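Local coordinates for protein nicotinate-nucleotide--dimethylbenzimidazole phosphoribosyltransferase (Thermus thermophilus HB8, PDB 1WX1) that probably catalyses the synthesis of alpha-ribazole 5'-phosphate from nicotinate mononucleotide and 5,6-dimethylbenzimidazole, a step in making the lower-ligand nucleoside of cobalamin, at residues V98-V103 against L113-R119; V51-H56 against G161-N167. All blocks are in the same frame, centred on the assembly; numbering follows the deposited sequence.

Interaction 1: residues V98-V103 against L113-R119; sequences VLDVGV and LLKRKVR
Start with two extended parallel strands, 98-100 and 113-115, whose axes approach to 4.7 Å and diverge by 16°. V98 pairs with L113, L99 with L114 and D100 with K115. The backbone ladder runs L114 N to V98 O (2.8 Å), D100 N to L114 O (3.0 Å) and R116 N to D100 O (2.9 Å). V101 (phi/psi -112/-2) breaks the extension and makes the corner, yet V118 N still reaches V101 O at 2.8 Å.

The side chains alternate. On one face L113 (t, p) lays CD1 against V98 CG1 at 3.7 Å; on the other L99, also t, p, pushes CD1 to 3.5 Å from L114 CD2 and 4.1 Å from R116 CG. Past the strands V101 CB brushes V118 CG2 at 4.5 Å, while K117 curls back, t at chi1 and chi2 and m at chi3 and chi4, so that NZ drops into a hollow walled by D100 and V103: a salt bridge to D100 OD1 (2.7 Å) and a hydrogen bond to V103 O (2.6 Å), with G105 O as a further acceptor. D100 OD2 takes V103 N at 2.8 Å, an Asx motif that closes the turn around the carboxylate. G102 CA slots against R119 O at 3.1 Å, and a CB there would be tight against the same oxygen.

This is the edge-strand pairing of a parallel alpha/beta sheet. V98 and L113 meet helix 70-79, L99 and V101 lie on A232 of helix 228-242, L114 and R116 touch helix 133-152, where R116 forms a salt bridge with E145, and strand 47-54 flanks 94-100 on its other side.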
loop_
_atom_site.group_PDB
_atom_site.type_symbol
_atom_site.label_atom_id
_atom_site.label_comp_id
_atom_site.label_asym_id
_atom_site.label_seq_id
_atom_site.Cartn_x
_atom_site.Cartn_y
_atom_site.Cartn_z
ATOM N N VAL A 98 -5.941 -21.316 9.210
ATOM C CA VAL A 98 -6.645 -21.955 8.105
ATOM C C VAL A 98 -7.857 -22.692 8.665
ATOM O O VAL A 98 -7.778 -23.330 9.711
ATOM C CB VAL A 98 -5.738 -22.967 7.362
ATOM C CG1 VAL A 98 -6.490 -23.573 6.180
ATOM C CG2 VAL A 98 -4.476 -22.266 6.867
ATOM N N LEU A 99 -8.982 -22.585 7.968
ATOM C CA LEU A 99 -10.208 -23.234 8.396
ATOM C C LEU A 99 -10.754 -24.104 7.273
ATOM O O LEU A 99 -11.043 -23.613 6.182
ATOM C CB LEU A 99 -11.254 -22.180 8.779
ATOM C CG LEU A 99 -12.703 -22.651 8.956
ATOM C CD1 LEU A 99 -12.810 -23.539 10.188
ATOM C CD2 LEU A 99 -13.629 -21.439 9.099
ATOM N N ASP A 100 -10.871 -25.399 7.534
ATOM C CA ASP A 100 -11.427 -26.314 6.543
ATOM C C ASP A 100 -12.902 -26.507 6.875
ATOM O O ASP A 100 -13.233 -27.102 7.897
ATOM C CB ASP A 100 -10.729 -27.681 6.586
ATOM C CG ASP A 100 -11.456 -28.741 5.745
ATOM O OD1 ASP A 100 -11.209 -29.948 5.954
ATOM O OD2 ASP A 100 -12.273 -28.370 4.872
ATOM N N VAL A 101 -13.783 -25.976 6.034
ATOM C CA VAL A 101 -15.213 -26.163 6.251
ATOM C C VAL A 101 -15.800 -27.041 5.152
ATOM O O VAL A 101 -16.985 -27.357 5.183
ATOM C CB VAL A 101 -16.011 -24.826 6.277
ATOM C CG1 VAL A 101 -15.844 -24.148 7.629
ATOM C CG2 VAL A 101 -15.567 -23.912 5.138
ATOM N N GLY A 102 -14.978 -27.448 4.183
ATOM C CA GLY A 102 -15.515 -28.279 3.115
ATOM C C GLY A 102 -14.580 -28.728 2.005
ATOM O O GLY A 102 -14.998 -28.869 0.852
ATOM N N VAL A 103 -13.318 -28.958 2.337
ATOM C CA VAL A 103 -12.357 -29.406 1.343
ATOM C C VAL A 103 -12.534 -30.907 1.100
ATOM O O VAL A 103 -12.835 -31.657 2.027
ATOM C CB VAL A 103 -10.907 -29.151 1.825
ATOM C CG1 VAL A 103 -9.924 -29.814 0.880
ATOM C CG2 VAL A 103 -10.635 -27.633 1.898
ATOM N N LEU A 113 -4.465 -24.985 11.867
ATOM C CA LEU A 113 -5.631 -25.440 11.122
ATOM C C LEU A 113 -6.811 -25.811 12.006
ATOM O O LEU A 113 -6.655 -26.531 12.994
ATOM C CB LEU A 113 -5.260 -26.657 10.269
ATOM C CG LEU A 113 -6.403 -27.394 9.566
ATOM C CD1 LEU A 113 -6.956 -26.540 8.416
ATOM C CD2 LEU A 113 -5.877 -28.723 9.032
ATOM N N LEU A 114 -7.992 -25.321 11.639
ATOM C CA LEU A 114 -9.208 -25.643 12.365
ATOM C C LEU A 114 -9.969 -26.585 11.433
ATOM O O LEU A 114 -10.407 -26.183 10.351
ATOM C CB LEU A 114 -10.040 -24.380 12.620
ATOM C CG LEU A 114 -10.903 -24.368 13.884
ATOM C CD1 LEU A 114 -10.441 -23.217 14.758
ATOM C CD2 LEU A 114 -12.367 -24.194 13.558
ATOM N N LYS A 115 -10.118 -27.836 11.847
ATOM C CA LYS A 115 -10.816 -28.816 11.020
ATOM C C LYS A 115 -12.290 -28.887 11.377
ATOM O O LYS A 115 -12.663 -29.449 12.403
ATOM C CB LYS A 115 -10.147 -30.190 11.163
ATOM C CG LYS A 115 -8.677 -30.159 10.750
ATOM C CD LYS A 115 -8.136 -31.515 10.319
ATOM C CE LYS A 115 -8.149 -32.538 11.428
ATOM N NZ LYS A 115 -7.498 -33.806 10.973
ATOM N N ARG A 116 -13.124 -28.293 10.525
ATOM C CA ARG A 116 -14.570 -28.258 10.739
ATOM C C ARG A 116 -15.311 -28.566 9.440
ATOM O O ARG A 116 -16.291 -27.904 9.096
ATOM C CB ARG A 116 -14.979 -26.873 11.246
ATOM C CG ARG A 116 -14.336 -26.492 12.571
ATOM C CD ARG A 116 -14.983 -27.230 13.740
ATOM N NE ARG A 116 -14.384 -26.866 15.023
ATOM C CZ ARG A 116 -13.191 -27.276 15.449
ATOM N NH1 ARG A 116 -12.442 -28.078 14.700
ATOM N NH2 ARG A 116 -12.743 -26.888 16.637
ATOM N N LYS A 117 -14.832 -29.575 8.722
ATOM C CA LYS A 117 -15.426 -29.963 7.449
ATOM C C LYS A 117 -16.916 -30.254 7.609
ATOM O O LYS A 117 -17.304 -31.158 8.346
ATOM C CB LYS A 117 -14.702 -31.197 6.896
ATOM C CG LYS A 117 -14.890 -31.414 5.403
ATOM C CD LYS A 117 -14.342 -32.771 4.948
ATOM C CE LYS A 117 -12.852 -32.938 5.244
ATOM N NZ LYS A 117 -11.984 -32.020 4.448
ATOM N N VAL A 118 -17.742 -29.470 6.923
ATOM C CA VAL A 118 -19.193 -29.628 6.968
ATOM C C VAL A 118 -19.610 -30.772 6.041
ATOM O O VAL A 118 -20.456 -31.605 6.383
ATOM C CB VAL A 118 -19.891 -28.320 6.531
ATOM C CG1 VAL A 118 -21.402 -28.530 6.443
ATOM C CG2 VAL A 118 -19.562 -27.210 7.524
ATOM N N ARG A 119 -18.995 -30.798 4.866
ATOM C CA ARG A 119 -19.239 -31.828 3.864
ATOM C C ARG A 119 -18.093 -31.722 2.867
ATOM O O ARG A 119 -17.397 -30.704 2.825
ATOM C CB ARG A 119 -20.582 -31.599 3.161
ATOM C CG ARG A 119 -20.804 -30.178 2.663
ATOM C CD ARG A 119 -22.165 -30.045 1.983
ATOM N NE ARG A 119 -22.201 -30.745 0.697
ATOM C CZ ARG A 119 -23.315 -31.052 0.040
ATOM N NH1 ARG A 119 -24.502 -30.728 0.544
ATOM N NH2 ARG A 119 -23.242 -31.669 -1.131
#

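Interaction 2: residues V51-H56 against G161-N167; sequences VAAADH and GDMGIGN
V51 opens a parallel pairing of strands 51-54 and 161-163, 4.4 Å apart at closest approach and inclined by 21°. It sits opposite G161, with CA atoms only 4.0 Å apart; a CB on the glycine would press on V51 CG2. V51 CG1 meets M163 CB at 4.3 Å. A52, paired with D162, gives its N to G161 O (2.8 Å) and takes a weak bond from M163 N to A52 O (3.0 Å). A53 faces M163, CB to CB 4.0 Å, and A54 N ends the ladder on M163 O at 3.2 Å. There the strands stop and backbones separate (H56 CA to G166 CA 6.0 Å), but A54 O packs on G164 CA (3.2 Å), where a CB would clash. D55 reaches across through a water, which binds D55 OD2 (2.7 Å), H56 N (2.8 Å) and I165 O (2.8 Å). H56 (m) swings its ring towards the second chain, NE2 3.1 Å from N167 CB and hydrogen-bonded to E229.

G164 to N167 form a type II turn, N167 N to G164 O 2.9 Å, with G166 at positive phi as N-cap of the next helix; N167 ND2 returns to D162 OD2 at 2.8 Å. D162 OD1 also accepts from the backbone N of E304, the predicted proton acceptor. Strands diverging at their C-terminal ends are typical of the topological switch point of a Rossmann-like 321456 sheet, where active-site crevices commonly open.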
loop_
_atom_site.group_PDB
_atom_site.type_symbol
_atom_site.label_atom_id
_atom_site.label_comp_id
_atom_site.label_asym_id
_atom_site.label_seq_id
_atom_site.Cartn_x
_atom_site.Cartn_y
_atom_site.Cartn_z
ATOM N N VAL A 51 -8.078 -17.945 6.733
ATOM C CA VAL A 51 -8.322 -18.385 5.368
ATOM C C VAL A 51 -9.271 -19.575 5.400
ATOM O O VAL A 51 -8.906 -20.646 5.880
ATOM C CB VAL A 51 -7.003 -18.807 4.682
ATOM C CG1 VAL A 51 -7.259 -19.157 3.215
ATOM C CG2 VAL A 51 -5.974 -17.689 4.808
ATOM N N ALA A 52 -10.487 -19.375 4.902
ATOM C CA ALA A 52 -11.498 -20.429 4.874
ATOM C C ALA A 52 -11.401 -21.188 3.552
ATOM O O ALA A 52 -11.313 -20.579 2.487
ATOM C CB ALA A 52 -12.887 -19.821 5.039
ATOM N N ALA A 53 -11.427 -22.516 3.622
ATOM C CA ALA A 53 -11.304 -23.333 2.425
ATOM C C ALA A 53 -12.397 -24.381 2.291
ATOM O O ALA A 53 -12.818 -24.989 3.273
ATOM C CB ALA A 53 -9.935 -24.019 2.406
ATOM N N ALA A 54 -12.842 -24.589 1.058
ATOM C CA ALA A 54 -13.866 -25.575 0.760
ATOM C C ALA A 54 -13.924 -25.769 -0.747
ATOM O O ALA A 54 -13.530 -24.885 -1.511
ATOM C CB ALA A 54 -15.226 -25.111 1.283
ATOM N N ASP A 55 -14.414 -26.926 -1.173
ATOM C CA ASP A 55 -14.529 -27.203 -2.590
ATOM C C ASP A 55 -15.922 -26.916 -3.116
ATOM O O ASP A 55 -16.870 -26.773 -2.342
ATOM C CB ASP A 55 -14.093 -28.635 -2.882
ATOM C CG ASP A 55 -12.586 -28.746 -3.004
ATOM O OD1 ASP A 55 -11.960 -29.509 -2.235
ATOM O OD2 ASP A 55 -12.026 -28.043 -3.873
ATOM N N HIS A 56 -16.030 -26.825 -4.437
ATOM C CA HIS A 56 -17.284 -26.485 -5.099
ATOM C C HIS A 56 -17.701 -27.481 -6.180
ATOM O O HIS A 56 -16.909 -27.816 -7.060
ATOM C CB HIS A 56 -17.141 -25.096 -5.727
ATOM C CG HIS A 56 -16.809 -24.022 -4.742
ATOM N ND1 HIS A 56 -17.746 -23.125 -4.270
ATOM C CD2 HIS A 56 -15.650 -23.716 -4.106
ATOM C CE1 HIS A 56 -17.182 -22.319 -3.391
ATOM N NE2 HIS A 56 -15.908 -22.659 -3.274
ATOM N N GLY A 161 -9.658 -14.768 4.352
ATOM C CA GLY A 161 -9.065 -15.194 3.100
ATOM C C GLY A 161 -9.891 -16.353 2.570
ATOM O O GLY A 161 -10.618 -17.002 3.332
ATOM N N ASP A 162 -9.780 -16.624 1.275
ATOM C CA ASP A 162 -10.533 -17.707 0.656
ATOM C C ASP A 162 -9.635 -18.656 -0.127
ATOM O O ASP A 162 -8.607 -18.259 -0.665
ATOM C CB ASP A 162 -11.536 -17.138 -0.340
ATOM C CG ASP A 162 -10.844 -16.498 -1.533
ATOM O OD1 ASP A 162 -10.114 -15.498 -1.332
ATOM O OD2 ASP A 162 -11.011 -17.001 -2.667
ATOM N N MET A 163 -10.033 -19.918 -0.186
ATOM C CA MET A 163 -9.308 -20.898 -0.981
ATOM C C MET A 163 -10.341 -21.927 -1.396
ATOM O O MET A 163 -10.895 -22.642 -0.561
ATOM C CB MET A 163 -8.179 -21.562 -0.196
ATOM C CG MET A 163 -7.333 -22.538 -1.043
ATOM S SD MET A 163 -6.536 -21.795 -2.518
ATOM C CE MET A 163 -7.152 -22.861 -3.850
ATOM N N GLY A 164 -10.618 -21.977 -2.692
ATOM C CA GLY A 164 -11.590 -22.925 -3.195
ATOM C C GLY A 164 -11.696 -22.822 -4.702
ATOM O O GLY A 164 -12.157 -21.814 -5.223
ATOM N N ILE A 165 -11.256 -23.862 -5.402
ATOM C CA ILE A 165 -11.322 -23.871 -6.858
ATOM C C ILE A 165 -12.783 -23.740 -7.272
ATOM O O ILE A 165 -13.639 -24.481 -6.795
ATOM C CB ILE A 165 -10.727 -25.179 -7.437
ATOM C CG1 ILE A 165 -9.234 -25.267 -7.098
ATOM C CG2 ILE A 165 -10.933 -25.228 -8.944
ATOM C CD1 ILE A 165 -8.422 -24.073 -7.567
ATOM N N GLY A 166 -13.056 -22.775 -8.144
ATOM C CA GLY A 166 -14.411 -22.541 -8.606
ATOM C C GLY A 166 -15.204 -21.596 -7.721
ATOM O O GLY A 166 -16.379 -21.342 -7.986
ATOM N N ASN A 167 -14.582 -21.039 -6.686
ATOM C CA ASN A 167 -15.350 -20.169 -5.807
ATOM C C ASN A 167 -15.704 -18.784 -6.358
ATOM O O ASN A 167 -16.538 -18.090 -5.783
ATOM C CB ASN A 167 -14.679 -20.070 -4.425
ATOM C CG ASN A 167 -13.470 -19.164 -4.405
ATOM O OD1 ASN A 167 -13.035 -18.644 -5.427
ATOM N ND2 ASN A 167 -12.918 -18.970 -3.213
HETATM O O HOH W 1 -13.598 -27.157 -5.844
#

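Overall arrangement
From the N terminus, strand 47-54 comes first and supplies residues 51-56, whose partner must wait some hundred residues. Before it arrives, the chain passes helices 70-79 and 84-91, lays down strand 94-100, and makes the short excursion of nine residues, without helix or strand, that interaction 1 closes at 113-119. Helix 133-152 then leads to strand 157-163, and interaction 2 closes the long loop, with the whole of interaction 1 inside it. The two share one sheet: L99 N to V51 O (2.9 Å) and L99 O to A53 N (2.8 Å) are probable hydrogen bonds joining them, giving the order 113-115, 94-100, 47-54, 157-163 from edge to middle.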